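Local coordinates for Cag pathogenicity island protein (Cag10) (Helicobacter pylori 26695, PDB 6IQT) that is a VirB8 homologue of the Cag type IV secretion system, probably an inner-membrane component whose periplasmic domain, described here, helps assemble the secretion machinery, at residues V63-Q68 against F157-T162; V84-I89 against I113-D118; L104-F109 against Q130-Y135. One frame throughout, in Å; residues are numbered along the deposited sequence.

Contact 1. Residues V63-Q68 against F157-T162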
loop_
_atom_site.group_PDB
_atom_site.type_symbol
_atom_site.label_atom_id
_atom_site.label_comp_id
_atom_site.label_asym_id
_atom_site.label_seq_id
_atom_site.Cartn_x
_atom_site.Cartn_y
_atom_site.Cartn_z
ATOM N N VAL A 63 12.454 -1.480 -13.628
ATOM C CA VAL A 63 12.306 -0.220 -14.361
ATOM C C VAL A 63 10.875 0.297 -14.262
ATOM O O VAL A 63 10.649 1.501 -14.104
ATOM C CB VAL A 63 12.753 -0.390 -15.828
ATOM C CG1 VAL A 63 11.903 -1.441 -16.543
ATOM C CG2 VAL A 63 12.687 0.957 -16.560
ATOM N N SER A 64 9.885 -0.607 -14.297
ATOM C CA SER A 64 8.489 -0.174 -14.242
ATOM C C SER A 64 8.081 0.382 -12.886
ATOM O O SER A 64 7.017 0.998 -12.789
ATOM C CB SER A 64 7.555 -1.324 -14.619
ATOM O OG SER A 64 7.593 -2.381 -13.666
ATOM N N PHE A 65 8.900 0.212 -11.845
ATOM C CA PHE A 65 8.578 0.720 -10.522
ATOM C C PHE A 65 9.451 1.899 -10.093
ATOM O O PHE A 65 9.178 2.505 -9.049
ATOM C CB PHE A 65 8.692 -0.434 -9.497
ATOM C CG PHE A 65 8.291 -0.056 -8.101
ATOM C CD1 PHE A 65 6.968 0.254 -7.804
ATOM C CD2 PHE A 65 9.242 0.016 -7.090
ATOM C CE1 PHE A 65 6.591 0.620 -6.518
ATOM C CE2 PHE A 65 8.877 0.384 -5.806
ATOM C CZ PHE A 65 7.549 0.683 -5.517
ATOM N N GLN A 66 10.483 2.258 -10.868
ATOM C CA GLN A 66 11.473 3.221 -10.387
ATOM C C GLN A 66 10.879 4.609 -10.179
ATOM O O GLN A 66 11.281 5.334 -9.252
ATOM C CB GLN A 66 12.648 3.274 -11.367
ATOM C CG GLN A 66 13.569 2.091 -11.199
ATOM C CD GLN A 66 14.718 2.084 -12.163
ATOM O OE1 GLN A 66 14.672 2.724 -13.210
ATOM N NE2 GLN A 66 15.774 1.351 -11.812
ATOM N N THR A 67 9.906 4.981 -10.999
ATOM C CA THR A 67 9.284 6.291 -10.855
ATOM C C THR A 67 8.530 6.409 -9.541
ATOM O O THR A 67 8.638 7.422 -8.840
ATOM C CB THR A 67 8.359 6.540 -12.039
ATOM O OG1 THR A 67 9.171 6.774 -13.199
ATOM C CG2 THR A 67 7.491 7.729 -11.783
ATOM N N GLN A 68 7.768 5.380 -9.176
ATOM C CA GLN A 68 7.040 5.440 -7.915
ATOM C C GLN A 68 7.989 5.446 -6.715
ATOM O O GLN A 68 7.760 6.168 -5.734
ATOM C CB GLN A 68 6.055 4.270 -7.847
ATOM C CG GLN A 68 5.292 4.171 -6.545
ATOM C CD GLN A 68 4.374 5.347 -6.311
ATOM O OE1 GLN A 68 4.069 6.118 -7.229
ATOM N NE2 GLN A 68 3.935 5.502 -5.076
ATOM N N PHE A 157 8.410 -4.801 -8.024
ATOM C CA PHE A 157 7.556 -4.371 -9.126
ATOM C C PHE A 157 6.392 -3.516 -8.683
ATOM O O PHE A 157 5.831 -2.790 -9.510
ATOM C CB PHE A 157 6.998 -5.584 -9.881
ATOM C CG PHE A 157 7.990 -6.229 -10.790
ATOM C CD1 PHE A 157 9.077 -6.932 -10.270
ATOM C CD2 PHE A 157 7.845 -6.144 -12.170
ATOM C CE1 PHE A 157 10.013 -7.535 -11.119
ATOM C CE2 PHE A 157 8.772 -6.752 -13.024
ATOM C CZ PHE A 157 9.856 -7.448 -12.496
ATOM N N ASP A 158 6.019 -3.578 -7.412
ATOM C CA ASP A 158 4.876 -2.818 -6.923
ATOM C C ASP A 158 4.907 -2.813 -5.409
ATOM O O ASP A 158 5.547 -3.665 -4.781
ATOM C CB ASP A 158 3.560 -3.419 -7.419
ATOM C CG ASP A 158 2.514 -2.352 -7.739
ATOM O OD1 ASP A 158 2.608 -1.225 -7.190
ATOM O OD2 ASP A 158 1.603 -2.646 -8.550
ATOM N N ILE A 159 4.176 -1.860 -4.825
ATOM C CA ILE A 159 4.057 -1.757 -3.379
ATOM C C ILE A 159 2.673 -1.210 -3.063
ATOM O O ILE A 159 2.092 -0.444 -3.839
ATOM C CB ILE A 159 5.175 -0.873 -2.771
ATOM C CG1 ILE A 159 5.249 -1.042 -1.252
ATOM C CG2 ILE A 159 4.978 0.606 -3.122
ATOM C CD1 ILE A 159 6.438 -0.295 -0.621
ATOM N N GLN A 160 2.135 -1.624 -1.922
ATOM C CA GLN A 160 0.873 -1.090 -1.411
ATOM C C GLN A 160 1.066 -0.881 0.081
ATOM O O GLN A 160 1.704 -1.705 0.743
ATOM C CB GLN A 160 -0.309 -2.035 -1.682
ATOM C CG GLN A 160 -0.666 -2.205 -3.172
ATOM C CD GLN A 160 -1.024 -0.878 -3.868
ATOM O OE1 GLN A 160 -1.719 -0.027 -3.299
ATOM N NE2 GLN A 160 -0.546 -0.704 -5.104
ATOM N N ILE A 161 0.543 0.226 0.604
ATOM C CA ILE A 161 0.839 0.669 1.962
ATOM C C ILE A 161 -0.458 1.017 2.676
ATOM O O ILE A 161 -1.330 1.678 2.098
ATOM C CB ILE A 161 1.788 1.882 1.949
ATOM C CG1 ILE A 161 3.136 1.491 1.344
ATOM C CG2 ILE A 161 1.976 2.434 3.353
ATOM C CD1 ILE A 161 3.908 2.667 0.818
ATOM N N THR A 162 -0.581 0.581 3.935
ATOM C CA THR A 162 -1.696 0.948 4.809
ATOM C C THR A 162 -1.147 1.594 6.073
ATOM O O THR A 162 -0.470 0.930 6.870
ATOM C CB THR A 162 -2.546 -0.267 5.204
ATOM O OG1 THR A 162 -2.920 -1.016 4.046
ATOM C CG2 THR A 162 -3.809 0.184 5.948
#
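F65 and I159 make the apolar part of this contact. CG of F65 lies anti to the backbone N (chi1 -176°), and the ring lies against residues 157-159 of strand 154-163. I159 meets the ring at its edge, close to the ring plane, with CG2 3.5 Å from CZ of F65. The D158 amide lies over one face of the same ring, and CD1 of F65 comes within 3.8 Å of D158 CA. The phenyl group thus rests on backbone as much as on side chain, with the carbonyl O of F157 3.7 Å from CD1 of F65. A looser touch extends the packing: OG of S64 is 4.1 Å from CD2 of F157.

The polar interactions lie within the chain and reach out to the second subunit. OD1 of D158 accepts the amide of I159 at 2.9 Å (N-H...O 137°), on the anti side of the carboxylate, 22° out of its plane. That oxygen also forms a salt bridge with R85 of the second subunit, while OD2 bonds to S46 and S49 there; several partners therefore fix the carboxylate and should offset its charge. S64 OG bonds to D62 and, like the carbonyl O of F157, to N48 of the second subunit.

Backbone geometry explains how F157 and D158 are presented. Both face Y134 on the neighbouring strand, a classic beta bulge that interrupts the regular alternation of side chains, and both CB atoms point away from segment 63-68. The outcome is strand 154-163, outermost of the sheet within this chain, with F65 of segment 63-68 packed against it: F65 touches F38 and I159 touches L42 and F43, all of helix 30-43, and strand 125-137 lies alongside.

Contact 2. Residues V84-I89 against I113-D118; sequences VRAEAI and IKITPD
V84 and I115 meet at CG1 and CG2, 3.4 Å apart, tighter than usual for two methyl groups; CG1 of V84 also rests against the ring of P117. Further along the same face, CB of A86 touches CG2 of I113 and CG1 of I115, and CB of A88 meets CG1 of I113 at 4.1 Å, so small alanines sit against branched isoleucines.

The other face is polar. CG of R85 lies between the backbone N and the carbonyl carbon (chi1 81°), which puts CG beside T116, whose OG1 is 3.1 Å away. The guanidinium then meets OG1 at its edge through a weak hydrogen bond from NH1, 3.4 Å long. NH2 of R85 bonds to OE1 of E87 at 3.0 Å, and the same oxygen takes a weak salt bridge from NZ of K114 at 3.5 Å. One carboxylate oxygen thus serves two cations, probably offsetting their repulsion. The 2.9 Å between R85 NH1 and K114 NZ is short for two donors, and their exact placement is doubtful.

Backbone pairing brings these residues opposite one another: R85 with T116 and E87 with K114 are hydrogen-bonded antiparallel pairs, the amide N of K114 reaching the carbonyl O of E87 at 2.7 Å. Beyond, V39 and F43 of helix 30-43 cover A88, T127 lies against I113 and I115, and E124 adjoins K114 and T116. The arrangement is that of an antiparallel beta hairpin with one apolar and one polar, largely charged face, part of the curved sheet of the NTF2-like VirB8 fold.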
loop_
_atom_site.group_PDB
_atom_site.type_symbol
_atom_site.label_atom_id
_atom_site.label_comp_id
_atom_site.label_asym_id
_atom_site.label_seq_id
_atom_site.Cartn_x
_atom_site.Cartn_y
_atom_site.Cartn_z
ATOM N N VAL A 84 15.301 16.353 10.332
ATOM C CA VAL A 84 14.723 15.125 10.875
ATOM C C VAL A 84 15.422 13.921 10.255
ATOM O O VAL A 84 15.763 13.942 9.069
ATOM C CB VAL A 84 13.206 15.039 10.604
ATOM C CG1 VAL A 84 12.576 14.050 11.544
ATOM C CG2 VAL A 84 12.531 16.402 10.731
ATOM N N ARG A 85 15.601 12.856 11.039
ATOM C CA ARG A 85 16.095 11.577 10.539
ATOM C C ARG A 85 15.061 10.478 10.783
ATOM O O ARG A 85 14.244 10.562 11.702
ATOM C CB ARG A 85 17.411 11.215 11.204
ATOM C CG ARG A 85 17.237 10.604 12.588
ATOM C CD ARG A 85 18.481 9.899 13.073
ATOM N NE ARG A 85 18.615 8.482 12.676
ATOM C CZ ARG A 85 17.826 7.475 13.040
ATOM N NH1 ARG A 85 16.819 7.697 13.875
ATOM N NH2 ARG A 85 18.073 6.253 12.579
ATOM N N ALA A 86 15.074 9.450 9.930
ATOM C CA ALA A 86 14.052 8.402 9.965
ATOM C C ALA A 86 14.697 7.025 9.831
ATOM O O ALA A 86 15.513 6.808 8.933
ATOM C CB ALA A 86 13.011 8.606 8.846
ATOM N N GLU A 87 14.328 6.098 10.712
ATOM C CA GLU A 87 14.835 4.730 10.666
ATOM C C GLU A 87 13.657 3.779 10.558
ATOM O O GLU A 87 12.762 3.808 11.413
ATOM C CB GLU A 87 15.674 4.411 11.902
ATOM C CG GLU A 87 16.023 2.938 12.082
ATOM C CD GLU A 87 16.897 2.692 13.310
ATOM O OE1 GLU A 87 17.340 3.678 13.942
ATOM O OE2 GLU A 87 17.151 1.513 13.633
ATOM N N ALA A 88 13.674 2.931 9.520
ATOM C CA ALA A 88 12.579 2.027 9.162
ATOM C C ALA A 88 13.030 0.575 9.318
ATOM O O ALA A 88 14.043 0.173 8.732
ATOM C CB ALA A 88 12.134 2.283 7.726
ATOM N N ILE A 89 12.282 -0.207 10.101
ATOM C CA ILE A 89 12.588 -1.611 10.378
ATOM C C ILE A 89 11.365 -2.458 10.029
ATOM O O ILE A 89 10.229 -2.012 10.204
ATOM C CB ILE A 89 12.980 -1.831 11.861
ATOM C CG1 ILE A 89 11.743 -1.737 12.766
ATOM C CG2 ILE A 89 14.087 -0.855 12.297
ATOM C CD1 ILE A 89 12.031 -1.495 14.238
ATOM N N ILE A 113 8.610 2.928 11.743
ATOM C CA ILE A 113 9.496 4.020 11.354
ATOM C C ILE A 113 9.719 4.892 12.586
ATOM O O ILE A 113 8.761 5.431 13.162
ATOM C CB ILE A 113 8.922 4.840 10.188
ATOM C CG1 ILE A 113 8.549 3.922 9.012
ATOM C CG2 ILE A 113 9.917 5.916 9.748
ATOM C CD1 ILE A 113 7.911 4.644 7.829
ATOM N N LYS A 114 10.977 5.021 13.000
ATOM C CA LYS A 114 11.332 5.882 14.124
ATOM C C LYS A 114 11.823 7.217 13.573
ATOM O O LYS A 114 12.810 7.264 12.828
ATOM C CB LYS A 114 12.386 5.238 15.022
ATOM C CG LYS A 114 12.720 6.086 16.260
ATOM C CD LYS A 114 13.650 5.363 17.233
ATOM C CE LYS A 114 14.931 4.867 16.563
ATOM N NZ LYS A 114 15.762 5.980 16.024
ATOM N N ILE A 115 11.112 8.283 13.917
ATOM C CA ILE A 115 11.421 9.630 13.465
ATOM C C ILE A 115 11.981 10.399 14.657
ATOM O O ILE A 115 11.325 10.516 15.700
ATOM C CB ILE A 115 10.181 10.308 12.862
ATOM C CG1 ILE A 115 9.906 9.737 11.463
ATOM C CG2 ILE A 115 10.354 11.803 12.806
ATOM C CD1 ILE A 115 8.456 9.420 11.201
ATOM N N THR A 116 13.218 10.865 14.537
ATOM C CA THR A 116 13.834 11.686 15.578
ATOM C C THR A 116 14.335 12.965 14.918
ATOM O O THR A 116 15.225 12.906 14.046
ATOM C CB THR A 116 14.956 10.943 16.306
ATOM O OG1 THR A 116 15.998 10.604 15.387
ATOM C CG2 THR A 116 14.446 9.652 16.941
ATOM N N PRO A 117 13.762 14.122 15.238
ATOM C CA PRO A 117 14.259 15.367 14.645
ATOM C C PRO A 117 15.582 15.793 15.263
ATOM O O PRO A 117 15.785 15.695 16.477
ATOM C CB PRO A 117 13.139 16.371 14.943
ATOM C CG PRO A 117 11.920 15.508 15.072
ATOM C CD PRO A 117 12.428 14.313 15.827
ATOM N N ASP A 118 16.490 16.259 14.396
ATOM C CA ASP A 118 17.800 16.761 14.802
ATOM C C ASP A 118 17.715 18.080 15.558
ATOM O O ASP A 118 18.711 18.487 16.170
ATOM C CB ASP A 118 18.706 16.944 13.575
ATOM C CG ASP A 118 18.829 15.678 12.736
ATOM O OD1 ASP A 118 17.899 14.849 12.769
ATOM O OD2 ASP A 118 19.848 15.513 12.035
#

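Contact 3. Residues L104-F109 against Q130-Y135; sequences LTRLTF and QVTIYY
In the central beta hairpin of the sheet, L104-F109 pairs antiparallel with Q130-Y135 through three hydrogen-bonded pairs: T105 with Y135, L107 with I133, F109 with V131. The amide N of L107 reaches the carbonyl O of I133 at 2.9 Å, nearly straight at 173°.

On the face of these residues, the Y135 ring lies beside T105, CE1 being 3.5 Å from its CB, and meets CG of L107 (3.6 Å from CE1) with its edge. A water bridges T105 OG1 and Y135 O, 2.9 Å from each. L107 and I133 touch through their CD1 atoms at 3.8 Å. CG of F109 lies between the backbone N and the carbonyl carbon (chi1 49°). The ring lies over V131, whose carbonyl O sits above the ring centre, and CZ reaches CG1 of V131.

On the opposite face, CG of R106 stands over the Y134 ring in a CH-pi contact, 4.2 Å from the centroid, and touches CG2 of T132 at 3.4 Å. The guanidinium pairs with E97 and with D52 of the second subunit, and that D52 also hydrogen-bonds the Y134 hydroxyl. The pattern is that of a central strand pair in the helix-backed antiparallel sheet of this VirB8 domain, of the NTF2-like kind.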
loop_
_atom_site.group_PDB
_atom_site.type_symbol
_atom_site.label_atom_id
_atom_site.label_comp_id
_atom_site.label_asym_id
_atom_site.label_seq_id
_atom_site.Cartn_x
_atom_site.Cartn_y
_atom_site.Cartn_z
ATOM N N LEU A 104 5.225 -13.029 -10.298
ATOM C CA LEU A 104 5.503 -12.244 -9.094
ATOM C C LEU A 104 5.137 -13.002 -7.817
ATOM O O LEU A 104 4.269 -13.881 -7.807
ATOM C CB LEU A 104 4.740 -10.913 -9.131
ATOM C CG LEU A 104 4.983 -9.994 -10.328
ATOM C CD1 LEU A 104 3.985 -8.850 -10.295
ATOM C CD2 LEU A 104 6.411 -9.476 -10.286
ATOM N N THR A 105 5.809 -12.632 -6.724
ATOM C CA THR A 105 5.511 -13.117 -5.384
ATOM C C THR A 105 5.137 -11.919 -4.516
ATOM O O THR A 105 5.766 -10.859 -4.606
ATOM C CB THR A 105 6.728 -13.879 -4.776
ATOM O OG1 THR A 105 7.043 -14.996 -5.601
ATOM C CG2 THR A 105 6.424 -14.384 -3.354
ATOM N N ARG A 106 4.102 -12.090 -3.694
ATOM C CA ARG A 106 3.611 -11.056 -2.784
ATOM C C ARG A 106 4.157 -11.295 -1.376
ATOM O O ARG A 106 4.014 -12.388 -0.833
ATOM C CB ARG A 106 2.078 -11.064 -2.749
ATOM C CG ARG A 106 1.458 -9.883 -1.989
ATOM C CD ARG A 106 0.234 -10.314 -1.190
ATOM N NE ARG A 106 -0.753 -11.025 -1.994
ATOM C CZ ARG A 106 -1.283 -12.196 -1.648
ATOM N NH1 ARG A 106 -0.902 -12.794 -0.525
ATOM N NH2 ARG A 106 -2.188 -12.776 -2.420
ATOM N N LEU A 107 4.775 -10.272 -0.792
ATOM C CA LEU A 107 5.215 -10.291 0.594
ATOM C C LEU A 107 4.355 -9.327 1.408
ATOM O O LEU A 107 4.035 -8.231 0.943
ATOM C CB LEU A 107 6.695 -9.893 0.690
ATOM C CG LEU A 107 7.738 -10.687 -0.107
ATOM C CD1 LEU A 107 9.132 -10.072 0.071
ATOM C CD2 LEU A 107 7.757 -12.158 0.329
ATOM N N THR A 108 3.958 -9.724 2.618
ATOM C CA THR A 108 3.173 -8.827 3.466
ATOM C C THR A 108 3.778 -8.797 4.868
ATOM O O THR A 108 4.162 -9.836 5.414
ATOM C CB THR A 108 1.671 -9.244 3.516
ATOM O OG1 THR A 108 1.564 -10.645 3.774
ATOM C CG2 THR A 108 0.979 -8.967 2.189
ATOM N N PHE A 109 3.895 -7.599 5.437
ATOM C CA PHE A 109 4.551 -7.461 6.733
ATOM C C PHE A 109 4.244 -6.074 7.273
ATOM O O PHE A 109 3.667 -5.226 6.583
ATOM C CB PHE A 109 6.072 -7.673 6.634
ATOM C CG PHE A 109 6.720 -6.872 5.536
ATOM C CD1 PHE A 109 7.195 -5.594 5.784
ATOM C CD2 PHE A 109 6.853 -7.403 4.249
ATOM C CE1 PHE A 109 7.788 -4.841 4.756
ATOM C CE2 PHE A 109 7.444 -6.665 3.230
ATOM C CZ PHE A 109 7.912 -5.384 3.486
ATOM N N GLN A 130 1.395 -1.121 7.390
ATOM C CA GLN A 130 1.359 -2.451 6.800
ATOM C C GLN A 130 1.746 -2.326 5.333
ATOM O O GLN A 130 1.230 -1.463 4.621
ATOM C CB GLN A 130 -0.017 -3.110 6.932
ATOM C CG GLN A 130 0.006 -4.545 6.438
ATOM C CD GLN A 130 -1.346 -5.026 5.966
ATOM O OE1 GLN A 130 -2.028 -5.764 6.674
ATOM N NE2 GLN A 130 -1.744 -4.610 4.762
ATOM N N VAL A 131 2.687 -3.153 4.899
ATOM C CA VAL A 131 3.315 -2.995 3.597
ATOM C C VAL A 131 3.158 -4.299 2.841
ATOM O O VAL A 131 3.353 -5.378 3.412
ATOM C CB VAL A 131 4.818 -2.631 3.724
ATOM C CG1 VAL A 131 5.524 -2.681 2.362
ATOM C CG2 VAL A 131 5.001 -1.277 4.411
ATOM N N THR A 132 2.860 -4.185 1.551
ATOM C CA THR A 132 2.826 -5.294 0.606
ATOM C C THR A 132 3.793 -4.993 -0.530
ATOM O O THR A 132 3.700 -3.934 -1.155
ATOM C CB THR A 132 1.414 -5.461 0.028
ATOM O OG1 THR A 132 0.466 -5.616 1.087
ATOM C CG2 THR A 132 1.351 -6.640 -0.922
ATOM N N ILE A 133 4.706 -5.909 -0.830
ATOM C CA ILE A 133 5.545 -5.690 -2.003
ATOM C C ILE A 133 5.418 -6.890 -2.934
ATOM O O ILE A 133 5.196 -8.028 -2.508
ATOM C CB ILE A 133 7.041 -5.413 -1.689
ATOM C CG1 ILE A 133 7.757 -6.676 -1.247
ATOM C CG2 ILE A 133 7.255 -4.245 -0.691
ATOM C CD1 ILE A 133 9.205 -6.698 -1.683
ATOM N N TYR A 134 5.579 -6.623 -4.223
ATOM C CA TYR A 134 5.591 -7.653 -5.249
ATOM C C TYR A 134 6.980 -7.680 -5.863
ATOM O O TYR A 134 7.506 -6.629 -6.241
ATOM C CB TYR A 134 4.529 -7.363 -6.312
ATOM C CG TYR A 134 3.115 -7.333 -5.767
ATOM C CD1 TYR A 134 2.615 -6.219 -5.108
ATOM C CD2 TYR A 134 2.283 -8.430 -5.909
ATOM C CE1 TYR A 134 1.296 -6.206 -4.606
ATOM C CE2 TYR A 134 1.000 -8.429 -5.406
ATOM C CZ TYR A 134 0.506 -7.319 -4.765
ATOM O OH TYR A 134 -0.792 -7.341 -4.284
ATOM N N TYR A 135 7.580 -8.868 -5.972
ATOM C CA TYR A 135 8.956 -8.942 -6.440
ATOM C C TYR A 135 9.146 -10.118 -7.395
ATOM O O TYR A 135 8.360 -11.067 -7.431
ATOM C CB TYR A 135 9.969 -9.060 -5.268
ATOM C CG TYR A 135 10.017 -10.447 -4.676
ATOM C CD1 TYR A 135 9.176 -10.796 -3.634
ATOM C CD2 TYR A 135 10.894 -11.420 -5.180
ATOM C CE1 TYR A 135 9.194 -12.080 -3.086
ATOM C CE2 TYR A 135 10.907 -12.708 -4.651
ATOM C CZ TYR A 135 10.052 -13.034 -3.615
ATOM O OH TYR A 135 10.074 -14.305 -3.082
HETATM O O HOH W 1 8.633 -13.947 -7.801
#

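Three contacts illustrate how chemistry follows position in one sheet. Contacts 1 and 3 are buried and adjoin, with centres about 11 Å apart: strands 154-163 and 125-137 share backbone hydrogen bonds, and F157 packs on L104. Both also touch the second subunit, so some of their polar groups, such as D158 and R106, also have partners there. Contact 2, its centre about 22 to 23 Å from theirs, lies on the opposite side of the chain's centre and is only partly buried; in this chain its two segments touch no other subunit. Contacts 2 and 3 share strand 105-117 and rest on backbone ladders, whereas contact 1 joins segment 63-68 to the outermost strand of the chain's sheet by side-chain packing.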